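Local coordinates for Sts-2 protein (PDB 3DB1) that probably interferes with CBL-mediated down-regulation of receptor tyrosine kinases, so that activated receptors accumulate on the cell surface, and carries a histidine phosphatase domain, at residues S95-C100 / G124-M129; V14-E19 / S204-C209; W29-T34 / D60-P65. All coordinates share one frame; numbering follows the deposited sequence.

Interaction 1: S95-C100 / G124-M129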
ATOM      1  N   SER A  95     -17.645 -12.826   3.764  1.00 44.55           N
ATOM      2  CA  SER A  95     -17.659 -13.997   2.924  1.00 44.08           C
ATOM      3  C   SER A  95     -16.675 -15.013   3.497  1.00 44.22           C
ATOM      4  O   SER A  95     -15.667 -14.617   4.105  1.00 45.18           O
ATOM      5  CB  SER A  95     -17.217 -13.599   1.549  1.00 44.09           C
ATOM      6  OG  SER A  95     -16.583 -14.670   0.942  1.00 44.99           O
ATOM      7  N   PRO A  96     -16.938 -16.326   3.332  1.00 43.58           N
ATOM      8  CA  PRO A  96     -15.948 -17.247   3.895  1.00 43.10           C
ATOM      9  C   PRO A  96     -14.550 -17.181   3.197  1.00 42.73           C
ATOM     10  O   PRO A  96     -13.570 -17.741   3.708  1.00 43.02           O
ATOM     11  CB  PRO A  96     -16.620 -18.639   3.704  1.00 42.90           C
ATOM     12  CG  PRO A  96     -17.551 -18.471   2.520  1.00 42.45           C
ATOM     13  CD  PRO A  96     -18.052 -17.035   2.659  1.00 43.43           C
ATOM     14  N   ALA A  97     -14.460 -16.553   2.037  1.00 41.90           N
ATOM     15  CA  ALA A  97     -13.185 -16.538   1.324  1.00 41.78           C
ATOM     16  C   ALA A  97     -12.108 -15.875   2.176  1.00 41.83           C
ATOM     17  O   ALA A  97     -12.344 -14.850   2.844  1.00 42.21           O
ATOM     18  CB  ALA A  97     -13.324 -15.821  -0.029  1.00 41.90           C
ATOM     19  N   LEU A  98     -10.915 -16.434   2.141  1.00 41.47           N
ATOM     20  CA  LEU A  98      -9.872 -15.925   3.033  1.00 41.78           C
ATOM     21  C   LEU A  98      -9.559 -14.426   2.825  1.00 42.09           C
ATOM     22  O   LEU A  98      -9.275 -13.674   3.795  1.00 43.09           O
ATOM     23  CB  LEU A  98      -8.618 -16.773   2.907  1.00 41.64           C
ATOM     24  CG  LEU A  98      -7.393 -16.327   3.689  1.00 42.32           C
ATOM     25  CD1 LEU A  98      -7.685 -16.250   5.167  1.00 40.68           C
ATOM     26  CD2 LEU A  98      -6.213 -17.289   3.409  1.00 41.26           C
ATOM     27  N   ARG A  99      -9.622 -13.976   1.578  1.00 40.95           N
ATOM     28  CA  ARG A  99      -9.309 -12.606   1.305  1.00 39.96           C
ATOM     29  C   ARG A  99     -10.326 -11.692   1.971  1.00 40.74           C
ATOM     30  O   ARG A  99      -9.997 -10.556   2.344  1.00 40.83           O
ATOM     31  CB  ARG A  99      -9.271 -12.387  -0.177  1.00 39.25           C
ATOM     32  CG  ARG A  99     -10.552 -12.750  -0.894  1.00 39.52           C
ATOM     33  CD  ARG A  99     -10.259 -12.755  -2.374  1.00 37.57           C
ATOM     34  NE  ARG A  99     -11.356 -13.174  -3.228  1.00 38.78           N
ATOM     35  CZ  ARG A  99     -11.598 -14.436  -3.565  1.00 39.92           C
ATOM     36  NH1 ARG A  99     -10.881 -15.407  -3.021  1.00 43.08           N
ATOM     37  NH2 ARG A  99     -12.597 -14.740  -4.385  1.00 39.93           N
ATOM     38  N   CYS A 100     -11.558 -12.183   2.136  1.00 40.78           N
ATOM     39  CA  CYS A 100     -12.602 -11.388   2.757  1.00 40.20           C
ATOM     40  C   CYS A 100     -12.432 -11.371   4.246  1.00 39.92           C
ATOM     41  O   CYS A 100     -12.441 -10.301   4.868  1.00 40.39           O
ATOM     42  CB  CYS A 100     -13.967 -11.915   2.361  1.00 40.05           C
ATOM     43  SG  CYS A 100     -14.213 -11.619   0.597  1.00 42.46           S
ATOM     44  N   GLY A 124     -23.551 -17.240   2.556  1.00 47.59           N
ATOM     45  CA  GLY A 124     -24.575 -16.634   1.720  1.00 47.38           C
ATOM     46  C   GLY A 124     -24.096 -15.422   0.943  1.00 47.62           C
ATOM     47  O   GLY A 124     -24.734 -15.021  -0.023  1.00 48.46           O
ATOM     48  N   ILE A 125     -22.992 -14.805   1.350  1.00 47.15           N
ATOM     49  CA  ILE A 125     -22.537 -13.606   0.627  1.00 46.89           C
ATOM     50  C   ILE A 125     -21.264 -13.926  -0.070  1.00 47.42           C
ATOM     51  O   ILE A 125     -20.498 -13.022  -0.368  1.00 47.73           O
ATOM     52  CB  ILE A 125     -22.308 -12.348   1.550  1.00 46.78           C
ATOM     53  CG1 ILE A 125     -21.321 -12.671   2.691  1.00 45.45           C
ATOM     54  CG2 ILE A 125     -23.618 -11.836   2.120  1.00 46.23           C
ATOM     55  CD1 ILE A 125     -21.067 -11.538   3.585  1.00 43.80           C
ATOM     56  N   PHE A 126     -21.009 -15.218  -0.303  1.00 47.89           N
ATOM     57  CA  PHE A 126     -19.797 -15.620  -1.020  1.00 47.93           C
ATOM     58  C   PHE A 126     -19.930 -15.232  -2.490  1.00 48.88           C
ATOM     59  O   PHE A 126     -21.017 -14.935  -2.944  1.00 49.25           O
ATOM     60  CB  PHE A 126     -19.549 -17.121  -0.849  1.00 47.36           C
ATOM     61  CG  PHE A 126     -18.353 -17.632  -1.585  1.00 46.15           C
ATOM     62  CD1 PHE A 126     -17.071 -17.291  -1.174  1.00 45.67           C
ATOM     63  CD2 PHE A 126     -18.510 -18.430  -2.702  1.00 44.20           C
ATOM     64  CE1 PHE A 126     -15.957 -17.750  -1.872  1.00 44.70           C
ATOM     65  CE2 PHE A 126     -17.415 -18.879  -3.426  1.00 45.31           C
ATOM     66  CZ  PHE A 126     -16.126 -18.563  -3.006  1.00 44.51           C
ATOM     67  N   GLU A 127     -18.813 -15.198  -3.205  1.00 50.58           N
ATOM     68  CA  GLU A 127     -18.756 -14.961  -4.639  1.00 52.25           C
ATOM     69  C   GLU A 127     -19.741 -15.840  -5.419  1.00 53.58           C
ATOM     70  O   GLU A 127     -20.093 -16.928  -4.970  1.00 53.94           O
ATOM     71  CB  GLU A 127     -17.329 -15.234  -5.127  1.00 52.20           C
ATOM     72  CG  GLU A 127     -17.124 -15.076  -6.630  1.00 52.38           C
ATOM     73  CD  GLU A 127     -17.441 -13.686  -7.093  1.00 54.30           C
ATOM     74  OE1 GLU A 127     -18.650 -13.385  -7.258  1.00 53.25           O
ATOM     75  OE2 GLU A 127     -16.478 -12.899  -7.279  1.00 55.60           O
ATOM     76  N   TRP A 128     -20.189 -15.375  -6.582  1.00 55.21           N
ATOM     77  CA  TRP A 128     -21.068 -16.178  -7.445  1.00 56.78           C
ATOM     78  C   TRP A 128     -20.297 -17.410  -7.857  1.00 57.06           C
ATOM     79  O   TRP A 128     -19.217 -17.305  -8.422  1.00 57.05           O
ATOM     80  CB  TRP A 128     -21.518 -15.362  -8.663  1.00 57.84           C
ATOM     81  CG  TRP A 128     -22.341 -16.091  -9.688  1.00 59.85           C
ATOM     82  CD1 TRP A 128     -23.023 -17.256  -9.526  1.00 61.39           C
ATOM     83  CD2 TRP A 128     -22.591 -15.677 -11.041  1.00 61.67           C
ATOM     84  NE1 TRP A 128     -23.674 -17.597 -10.676  1.00 60.89           N
ATOM     85  CE2 TRP A 128     -23.432 -16.643 -11.622  1.00 61.15           C
ATOM     86  CE3 TRP A 128     -22.166 -14.590 -11.821  1.00 61.85           C
ATOM     87  CZ2 TRP A 128     -23.849 -16.568 -12.945  1.00 61.32           C
ATOM     88  CZ3 TRP A 128     -22.594 -14.506 -13.125  1.00 61.21           C
ATOM     89  CH2 TRP A 128     -23.434 -15.486 -13.678  1.00 61.09           C
ATOM     90  N   MET A 129     -20.842 -18.575  -7.542  1.00 57.87           N
ATOM     91  CA  MET A 129     -20.152 -19.841  -7.793  1.00 58.88           C
ATOM     92  C   MET A 129     -19.686 -20.045  -9.220  1.00 59.54           C
ATOM     93  O   MET A 129     -18.753 -20.788  -9.453  1.00 59.91           O
ATOM     94  CB  MET A 129     -21.043 -21.006  -7.441  1.00 58.98           C
ATOM     95  CG  MET A 129     -21.277 -21.185  -5.977  1.00 59.64           C
ATOM     96  SD  MET A 129     -19.736 -21.394  -5.092  1.00 60.81           S
ATOM     97  CE  MET A 129     -19.191 -23.020  -5.675  1.00 60.94           C
TER
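The backbones of S95 and F126 come within 4.8 Å, CA to CA, as two loops pass each other, one running from strand 89-94 into helix 98-111, the other following strand 119-121. The F126 side chain does most of the work. With CG anti to the backbone N (chi1 178°), its ring presents an edge to the other loop: CD1 is 3.4 Å from S95 OG, and CE1 is 3.7 Å from A97 CB. P96 crosses the F126 side chain at about a right angle, its CD 3.8 Å from F126 CB. I125 adds its CD1 beside the backbone N of S95. S95 OG is itself engaged, accepting from A97 N (3.0 Å, 164°) in an ST turn just before the helix, of which A97 is the N-cap residue, and bonding to H202 NE2. An alanine at S95 would keep the CB but is likely to leave A97 N and H202 without this partner, and the turn less firmly set. No hydrogen bond crosses between the two segments; they meet mainly by van der Waals packing, while the buried hydroxyl is satisfied by A97 N and H202.

Interaction 2: V14-E19 / S204-C209. Unlike the reference sequence in segment 14-19: I15 (reference Val).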
ATOM      1  N   VAL A  14     -21.396  -2.224   2.219  1.00 42.32           N
ATOM      2  CA  VAL A  14     -20.795  -3.354   1.543  1.00 40.34           C
ATOM      3  C   VAL A  14     -19.412  -2.911   1.085  1.00 40.59           C
ATOM      4  O   VAL A  14     -19.254  -1.810   0.487  1.00 40.85           O
ATOM      5  CB  VAL A  14     -21.614  -3.779   0.362  1.00 39.95           C
ATOM      6  CG1 VAL A  14     -21.040  -5.054  -0.225  1.00 38.39           C
ATOM      7  CG2 VAL A  14     -23.088  -3.969   0.774  1.00 38.27           C
ATOM      8  N   ILE A  15     -18.414  -3.754   1.357  1.00 39.62           N
ATOM      9  CA  ILE A  15     -17.025  -3.413   1.085  1.00 38.45           C
ATOM     10  C   ILE A  15     -16.327  -4.538   0.354  1.00 39.01           C
ATOM     11  O   ILE A  15     -16.317  -5.664   0.833  1.00 40.25           O
ATOM     12  CB  ILE A  15     -16.265  -3.243   2.399  1.00 38.25           C
ATOM     13  CG1 ILE A  15     -16.789  -2.060   3.191  1.00 36.68           C
ATOM     14  CG2 ILE A  15     -14.801  -3.060   2.132  1.00 36.97           C
ATOM     15  CD1 ILE A  15     -16.316  -2.077   4.614  1.00 35.82           C
ATOM     16  N   ARG A  16     -15.702  -4.251  -0.776  1.00 38.99           N
ATOM     17  CA  ARG A  16     -14.933  -5.286  -1.484  1.00 39.09           C
ATOM     18  C   ARG A  16     -13.596  -5.590  -0.764  1.00 39.19           C
ATOM     19  O   ARG A  16     -12.931  -4.660  -0.227  1.00 39.17           O
ATOM     20  CB  ARG A  16     -14.619  -4.724  -2.861  1.00 39.56           C
ATOM     21  CG  ARG A  16     -14.458  -5.741  -3.964  1.00 41.23           C
ATOM     22  CD  ARG A  16     -13.040  -6.053  -4.169  1.00 44.53           C
ATOM     23  NE  ARG A  16     -12.819  -6.497  -5.536  1.00 46.77           N
ATOM     24  CZ  ARG A  16     -11.621  -6.602  -6.109  1.00 49.05           C
ATOM     25  NH1 ARG A  16     -10.491  -6.290  -5.444  1.00 50.09           N
ATOM     26  NH2 ARG A  16     -11.559  -7.025  -7.356  1.00 50.34           N
ATOM     27  N   HIS A  17     -13.167  -6.860  -0.793  1.00 38.87           N
ATOM     28  CA  HIS A  17     -11.868  -7.249  -0.201  1.00 38.62           C
ATOM     29  C   HIS A  17     -10.725  -6.497  -0.881  1.00 38.90           C
ATOM     30  O   HIS A  17     -10.930  -5.946  -2.007  1.00 39.14           O
ATOM     31  CB  HIS A  17     -11.623  -8.746  -0.354  1.00 38.92           C
ATOM     32  CG  HIS A  17     -11.624  -9.231  -1.782  1.00 39.80           C
ATOM     33  ND1 HIS A  17     -10.561  -9.051  -2.640  1.00 40.41           N
ATOM     34  CD2 HIS A  17     -12.544  -9.945  -2.484  1.00 41.15           C
ATOM     35  CE1 HIS A  17     -10.840  -9.591  -3.820  1.00 41.32           C
ATOM     36  NE2 HIS A  17     -12.030 -10.159  -3.745  1.00 40.91           N
ATOM     37  N   GLY A  18      -9.545  -6.498  -0.220  1.00 37.72           N
ATOM     38  CA  GLY A  18      -8.314  -5.916  -0.749  1.00 36.35           C
ATOM     39  C   GLY A  18      -7.671  -6.774  -1.825  1.00 36.32           C
ATOM     40  O   GLY A  18      -8.092  -7.898  -2.054  1.00 36.24           O
ATOM     41  N   GLU A  19      -6.634  -6.242  -2.470  1.00 36.44           N
ATOM     42  CA  GLU A  19      -5.888  -6.931  -3.510  1.00 36.53           C
ATOM     43  C   GLU A  19      -5.475  -8.338  -3.082  1.00 37.62           C
ATOM     44  O   GLU A  19      -4.867  -8.528  -2.005  1.00 38.17           O
ATOM     45  CB  GLU A  19      -4.642  -6.120  -3.881  1.00 35.97           C
ATOM     46  CG  GLU A  19      -3.836  -6.715  -4.994  1.00 35.16           C
ATOM     47  CD  GLU A  19      -2.552  -5.970  -5.243  1.00 37.33           C
ATOM     48  OE1 GLU A  19      -1.587  -6.098  -4.423  1.00 39.82           O
ATOM     49  OE2 GLU A  19      -2.486  -5.273  -6.288  1.00 37.38           O
ATOM     50  N   SER A 204     -19.052  -8.370  -6.946  1.00 45.71           N
ATOM     51  CA  SER A 204     -20.460  -8.677  -7.201  1.00 45.43           C
ATOM     52  C   SER A 204     -21.411  -8.322  -6.073  1.00 45.69           C
ATOM     53  O   SER A 204     -22.575  -7.992  -6.342  1.00 45.89           O
ATOM     54  CB  SER A 204     -20.611 -10.146  -7.496  1.00 45.16           C
ATOM     55  OG  SER A 204     -20.143 -10.877  -6.382  1.00 44.73           O
ATOM     56  N   ALA A 205     -20.932  -8.354  -4.838  1.00 45.82           N
ATOM     57  CA  ALA A 205     -21.807  -8.081  -3.696  1.00 46.84           C
ATOM     58  C   ALA A 205     -22.220  -6.615  -3.612  1.00 47.77           C
ATOM     59  O   ALA A 205     -23.294  -6.300  -3.086  1.00 48.35           O
ATOM     60  CB  ALA A 205     -21.163  -8.547  -2.355  1.00 46.32           C
ATOM     61  N   LEU A 206     -21.393  -5.713  -4.114  1.00 47.88           N
ATOM     62  CA  LEU A 206     -21.793  -4.328  -4.105  1.00 48.92           C
ATOM     63  C   LEU A 206     -23.089  -4.077  -4.865  1.00 49.88           C
ATOM     64  O   LEU A 206     -23.767  -3.092  -4.614  1.00 49.94           O
ATOM     65  CB  LEU A 206     -20.672  -3.404  -4.602  1.00 48.85           C
ATOM     66  CG  LEU A 206     -19.646  -3.084  -3.489  1.00 48.57           C
ATOM     67  CD1 LEU A 206     -18.586  -4.186  -3.363  1.00 46.43           C
ATOM     68  CD2 LEU A 206     -18.991  -1.747  -3.721  1.00 46.01           C
ATOM     69  N   ASP A 207     -23.437  -4.971  -5.783  1.00 50.80           N
ATOM     70  CA  ASP A 207     -24.697  -4.868  -6.500  1.00 51.77           C
ATOM     71  C   ASP A 207     -25.734  -5.830  -5.915  1.00 52.21           C
ATOM     72  O   ASP A 207     -26.834  -5.410  -5.522  1.00 52.01           O
ATOM     73  CB  ASP A 207     -24.463  -5.213  -7.953  1.00 52.39           C
ATOM     74  CG  ASP A 207     -25.628  -4.835  -8.837  1.00 53.76           C
ATOM     75  OD1 ASP A 207     -25.911  -3.634  -8.980  1.00 55.82           O
ATOM     76  OD2 ASP A 207     -26.257  -5.734  -9.412  1.00 55.42           O
ATOM     77  N   SER A 208     -25.358  -7.112  -5.845  1.00 52.37           N
ATOM     78  CA  SER A 208     -26.219  -8.224  -5.391  1.00 52.08           C
ATOM     79  C   SER A 208     -26.646  -8.185  -3.920  1.00 52.37           C
ATOM     80  O   SER A 208     -27.562  -8.917  -3.522  1.00 52.83           O
ATOM     81  CB  SER A 208     -25.546  -9.570  -5.678  1.00 51.79           C
ATOM     82  OG  SER A 208     -24.453  -9.802  -4.795  1.00 51.59           O
ATOM     83  N   CYS A 209     -25.988  -7.365  -3.110  1.00 52.35           N
ATOM     84  CA  CYS A 209     -26.378  -7.262  -1.705  1.00 52.49           C
ATOM     85  C   CYS A 209     -26.998  -5.918  -1.368  1.00 53.40           C
ATOM     86  O   CYS A 209     -27.357  -5.685  -0.224  1.00 54.42           O
ATOM     87  CB  CYS A 209     -25.199  -7.507  -0.783  1.00 51.75           C
ATOM     88  SG  CYS A 209     -24.702  -9.223  -0.702  1.00 52.40           S
TER
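V14 and L206 mark the closest backbone approach, 5.8 Å between CA atoms, where the end of strand 10-16 packs against the short helix 205-208. V14 turns its side chain toward the helix, and CG1, anti to the backbone N (chi1 -174°), lies 4.1 Å from L206 CG while also touching the carbonyl of A205. CG2 faces C209 more loosely. I15 points to the other side of the sheet and packs on I107 of helix 98-111, so the strand has helices on both sides, as expected for the central sheet of the histidine phosphatase fold. R16, H17 and G18 form the RHG signature of that superfamily, in whose members this histidine usually receives the phosphoryl group.

R16 can be followed outward. Its CB meets L206 CD1 at 4.0 Å, which is the last contact with the helix, because the chain bends at chi2 (-97°) and heads away. CD then sits 4.1 Å above the centre of the H17 ring. NE bonds to S203 OG. The guanidinium is covered on one face, toward its rim, by H17 CE1 at 3.6 Å, and NH1 makes a weak bond to H17 O. NH2 approaches a bound phosphate ion, a pairing that is long and weak. The H17 ring is held through ND1, which donates to G18 O (2.8 Å), almost straight at 174° and nearly in the ring plane, although the donor stands tilted from the plane of the carbonyl. That bond fixes the ring's rotation. Beyond V14 and R16, L206 also packs on W271 of the second subunit.

Interaction 3: W29-T34 / D60-P65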
ATOM      1  N   TRP A  29       0.979 -18.193  -8.972  1.00 56.21           N
ATOM      2  CA  TRP A  29       1.469 -17.601  -7.731  1.00 55.20           C
ATOM      3  C   TRP A  29       1.906 -18.643  -6.678  1.00 56.14           C
ATOM      4  O   TRP A  29       2.992 -18.558  -6.136  1.00 56.19           O
ATOM      5  CB  TRP A  29       0.448 -16.602  -7.166  1.00 53.00           C
ATOM      6  CG  TRP A  29      -0.648 -17.242  -6.385  1.00 50.81           C
ATOM      7  CD1 TRP A  29      -1.850 -17.692  -6.859  1.00 48.04           C
ATOM      8  CD2 TRP A  29      -0.623 -17.546  -4.985  1.00 49.09           C
ATOM      9  NE1 TRP A  29      -2.568 -18.246  -5.841  1.00 47.83           N
ATOM     10  CE2 TRP A  29      -1.843 -18.189  -4.683  1.00 47.81           C
ATOM     11  CE3 TRP A  29       0.329 -17.364  -3.961  1.00 48.24           C
ATOM     12  CZ2 TRP A  29      -2.149 -18.637  -3.398  1.00 48.86           C
ATOM     13  CZ3 TRP A  29       0.019 -17.795  -2.679  1.00 48.21           C
ATOM     14  CH2 TRP A  29      -1.199 -18.426  -2.406  1.00 49.16           C
ATOM     15  N   LEU A  30       1.079 -19.653  -6.441  1.00 57.61           N
ATOM     16  CA  LEU A  30       1.348 -20.631  -5.416  1.00 58.94           C
ATOM     17  C   LEU A  30       2.667 -21.329  -5.704  1.00 59.57           C
ATOM     18  O   LEU A  30       3.434 -21.564  -4.785  1.00 60.20           O
ATOM     19  CB  LEU A  30       0.170 -21.600  -5.286  1.00 59.29           C
ATOM     20  CG  LEU A  30      -0.051 -22.475  -4.048  1.00 59.46           C
ATOM     21  CD1 LEU A  30       0.490 -23.864  -4.262  1.00 61.26           C
ATOM     22  CD2 LEU A  30       0.525 -21.870  -2.816  1.00 58.69           C
ATOM     23  N   GLN A  31       2.945 -21.598  -6.979  1.00 60.17           N
ATOM     24  CA  GLN A  31       4.170 -22.262  -7.405  1.00 61.15           C
ATOM     25  C   GLN A  31       5.403 -21.370  -7.275  1.00 61.25           C
ATOM     26  O   GLN A  31       6.512 -21.848  -7.055  1.00 61.50           O
ATOM     27  CB  GLN A  31       4.035 -22.742  -8.842  1.00 61.37           C
ATOM     28  CG  GLN A  31       3.195 -24.009  -9.027  1.00 63.92           C
ATOM     29  CD  GLN A  31       1.692 -23.769  -8.998  1.00 67.29           C
ATOM     30  OE1 GLN A  31       1.168 -22.898  -9.701  1.00 68.62           O
ATOM     31  NE2 GLN A  31       0.985 -24.557  -8.189  1.00 67.79           N
ATOM     32  N   GLN A  32       5.201 -20.069  -7.398  1.00 61.34           N
ATOM     33  CA  GLN A  32       6.292 -19.117  -7.297  1.00 61.21           C
ATOM     34  C   GLN A  32       6.796 -18.933  -5.881  1.00 61.10           C
ATOM     35  O   GLN A  32       7.899 -18.442  -5.695  1.00 61.03           O
ATOM     36  CB  GLN A  32       5.845 -17.764  -7.807  1.00 61.03           C
ATOM     37  CG  GLN A  32       5.363 -17.727  -9.229  1.00 61.31           C
ATOM     38  CD  GLN A  32       4.698 -16.392  -9.597  1.00 62.00           C
ATOM     39  OE1 GLN A  32       5.215 -15.312  -9.297  1.00 62.71           O
ATOM     40  NE2 GLN A  32       3.551 -16.467 -10.248  1.00 62.77           N
ATOM     41  N   CYS A  33       5.985 -19.298  -4.890  1.00 61.23           N
ATOM     42  CA  CYS A  33       6.308 -19.014  -3.504  1.00 61.02           C
ATOM     43  C   CYS A  33       6.417 -20.295  -2.689  1.00 61.36           C
ATOM     44  O   CYS A  33       6.538 -20.271  -1.470  1.00 61.11           O
ATOM     45  CB  CYS A  33       5.288 -18.047  -2.935  1.00 60.99           C
ATOM     46  SG  CYS A  33       3.672 -18.665  -2.941  1.00 57.81           S
ATOM     47  N   THR A  34       6.370 -21.407  -3.417  1.00 60.78           N
ATOM     48  CA  THR A  34       6.657 -22.740  -2.891  1.00 61.08           C
ATOM     49  C   THR A  34       8.105 -23.268  -3.196  1.00 61.68           C
ATOM     50  O   THR A  34       8.585 -23.213  -4.337  1.00 61.20           O
ATOM     51  CB  THR A  34       5.632 -23.750  -3.415  1.00 60.41           C
ATOM     52  OG1 THR A  34       4.311 -23.330  -3.088  1.00 58.30           O
ATOM     53  CG2 THR A  34       5.869 -25.085  -2.771  1.00 61.71           C
ATOM     54  N   ASP A  60      -4.253 -25.751  -0.685  1.00 75.36           N
ATOM     55  CA  ASP A  60      -5.607 -25.221  -0.722  1.00 73.62           C
ATOM     56  C   ASP A  60      -5.719 -23.712  -1.004  1.00 72.05           C
ATOM     57  O   ASP A  60      -6.810 -23.200  -1.395  1.00 71.86           O
ATOM     58  CB  ASP A  60      -6.332 -25.573   0.572  1.00 74.21           C
ATOM     59  CG  ASP A  60      -6.952 -26.953   0.530  1.00 75.04           C
ATOM     60  OD1 ASP A  60      -6.233 -27.910   0.190  1.00 76.87           O
ATOM     61  OD2 ASP A  60      -8.156 -27.080   0.839  1.00 75.35           O
ATOM     62  N   PHE A  61      -4.603 -23.005  -0.809  1.00 69.23           N
ATOM     63  CA  PHE A  61      -4.577 -21.580  -1.063  1.00 66.59           C
ATOM     64  C   PHE A  61      -4.792 -21.278  -2.526  1.00 66.08           C
ATOM     65  O   PHE A  61      -5.223 -20.191  -2.880  1.00 66.16           O
ATOM     66  CB  PHE A  61      -3.264 -20.985  -0.606  1.00 65.19           C
ATOM     67  CG  PHE A  61      -3.123 -20.932   0.874  1.00 62.52           C
ATOM     68  CD1 PHE A  61      -3.850 -20.016   1.623  1.00 59.59           C
ATOM     69  CD2 PHE A  61      -2.268 -21.815   1.527  1.00 59.88           C
ATOM     70  CE1 PHE A  61      -3.713 -19.973   3.000  1.00 59.67           C
ATOM     71  CE2 PHE A  61      -2.118 -21.778   2.909  1.00 59.21           C
ATOM     72  CZ  PHE A  61      -2.828 -20.861   3.653  1.00 60.34           C
ATOM     73  N   GLU A  62      -4.491 -22.245  -3.376  1.00 65.40           N
ATOM     74  CA  GLU A  62      -4.653 -22.076  -4.802  1.00 65.20           C
ATOM     75  C   GLU A  62      -6.036 -21.534  -5.186  1.00 63.76           C
ATOM     76  O   GLU A  62      -6.170 -20.591  -5.976  1.00 64.15           O
ATOM     77  CB  GLU A  62      -4.387 -23.390  -5.508  1.00 65.85           C
ATOM     78  CG  GLU A  62      -4.121 -23.231  -6.974  1.00 69.62           C
ATOM     79  CD  GLU A  62      -3.438 -24.455  -7.575  1.00 75.00           C
ATOM     80  OE1 GLU A  62      -2.181 -24.481  -7.615  1.00 76.04           O
ATOM     81  OE2 GLU A  62      -4.158 -25.393  -8.015  1.00 77.34           O
ATOM     82  N   ASN A  63      -7.073 -22.112  -4.620  1.00 61.77           N
ATOM     83  CA  ASN A  63      -8.415 -21.680  -4.978  1.00 59.72           C
ATOM     84  C   ASN A  63      -9.005 -20.697  -3.981  1.00 56.84           C
ATOM     85  O   ASN A  63     -10.098 -20.217  -4.196  1.00 56.77           O
ATOM     86  CB  ASN A  63      -9.353 -22.891  -5.130  1.00 61.01           C
ATOM     87  CG  ASN A  63      -8.976 -23.780  -6.298  1.00 64.00           C
ATOM     88  OD1 ASN A  63      -8.972 -23.349  -7.455  1.00 66.55           O
ATOM     89  ND2 ASN A  63      -8.649 -25.034  -5.998  1.00 67.13           N
ATOM     90  N   ASP A  64      -8.299 -20.431  -2.883  1.00 53.39           N
ATOM     91  CA  ASP A  64      -8.729 -19.506  -1.844  1.00 49.57           C
ATOM     92  C   ASP A  64      -7.473 -18.756  -1.445  1.00 47.46           C
ATOM     93  O   ASP A  64      -6.876 -19.072  -0.425  1.00 47.68           O
ATOM     94  CB  ASP A  64      -9.304 -20.277  -0.659  1.00 49.51           C
ATOM     95  CG  ASP A  64      -9.901 -19.380   0.443  1.00 50.56           C
ATOM     96  OD1 ASP A  64     -10.449 -18.240   0.176  1.00 51.95           O
ATOM     97  OD2 ASP A  64      -9.860 -19.845   1.614  1.00 50.05           O
ATOM     98  N   PRO A  65      -7.050 -17.767  -2.253  1.00 44.86           N
ATOM     99  CA  PRO A  65      -5.810 -17.073  -2.013  1.00 43.33           C
ATOM    100  C   PRO A  65      -5.912 -15.962  -0.956  1.00 42.07           C
ATOM    101  O   PRO A  65      -7.027 -15.476  -0.669  1.00 42.49           O
ATOM    102  CB  PRO A  65      -5.513 -16.466  -3.370  1.00 43.01           C
ATOM    103  CG  PRO A  65      -6.832 -16.172  -3.925  1.00 43.78           C
ATOM    104  CD  PRO A  65      -7.734 -17.249  -3.446  1.00 44.78           C
TER
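W29 and F61 form the apolar centre: CH2 of the indole lies 3.7 Å from F61 CB, with the two side chains running at a slant to one another. The six-membered ring of W29 carries the contact with the segment 60-65, since its CZ2 also lies 4.0 Å from P65 CB. L30 packs from within the helix, its CB 4.0 Å above the centre of the W29 ring, and its CD2 reaches loosely toward F61 CB. The edge of the indole is turned to the backbone, with F61 O in the ring plane, 3.5 Å from CZ2. The F61 ring makes a cation-pi interaction with R54 and touches L98 of helix 98-111. Farther out, at the solvent-exposed edge, Q31 NE2 donates to E62 OE1 (3.2 Å, 168°). The bond lies in the amide plane of Q31 and meets OE1 nearly along its C-O axis, but the amide and carboxylate planes are turned 68° apart. E62 reaches it on an extended chain, whereas a bend in Q31 at chi2 (79°) brings its amide to the carboxylate. This single polar bond bridges two side chains open to solvent. Both segments belong to the long, mostly irregular excursion between the RHG-bearing strand 10-16 and helix 69-85 of the histidine phosphatase fold, and the contact closes that excursion on itself.

Interaction 1 lies between the other two, its centre 10 Å from that of interaction 2 and 17 Å from that of interaction 3. It meets interaction 2 around the RHG histidine: R99 NE packs 3.1 Å from H17 NE2, and E127 OE1 lies 3.0 Å from S204 OG in a probable hydrogen bond. R99 and R16 both approach bound phosphate, weakly, consistent with a phosphate-binding pocket at this junction. Toward interaction 3, D64 OD1 probably accepts from L98 N at 2.7 Å. Interactions 2 and 3 do not touch; the centre of interaction 3 is about 18 Å from that of the chain. In sequence, interactions 1 and 3 both lie inside the loop closed by interaction 2.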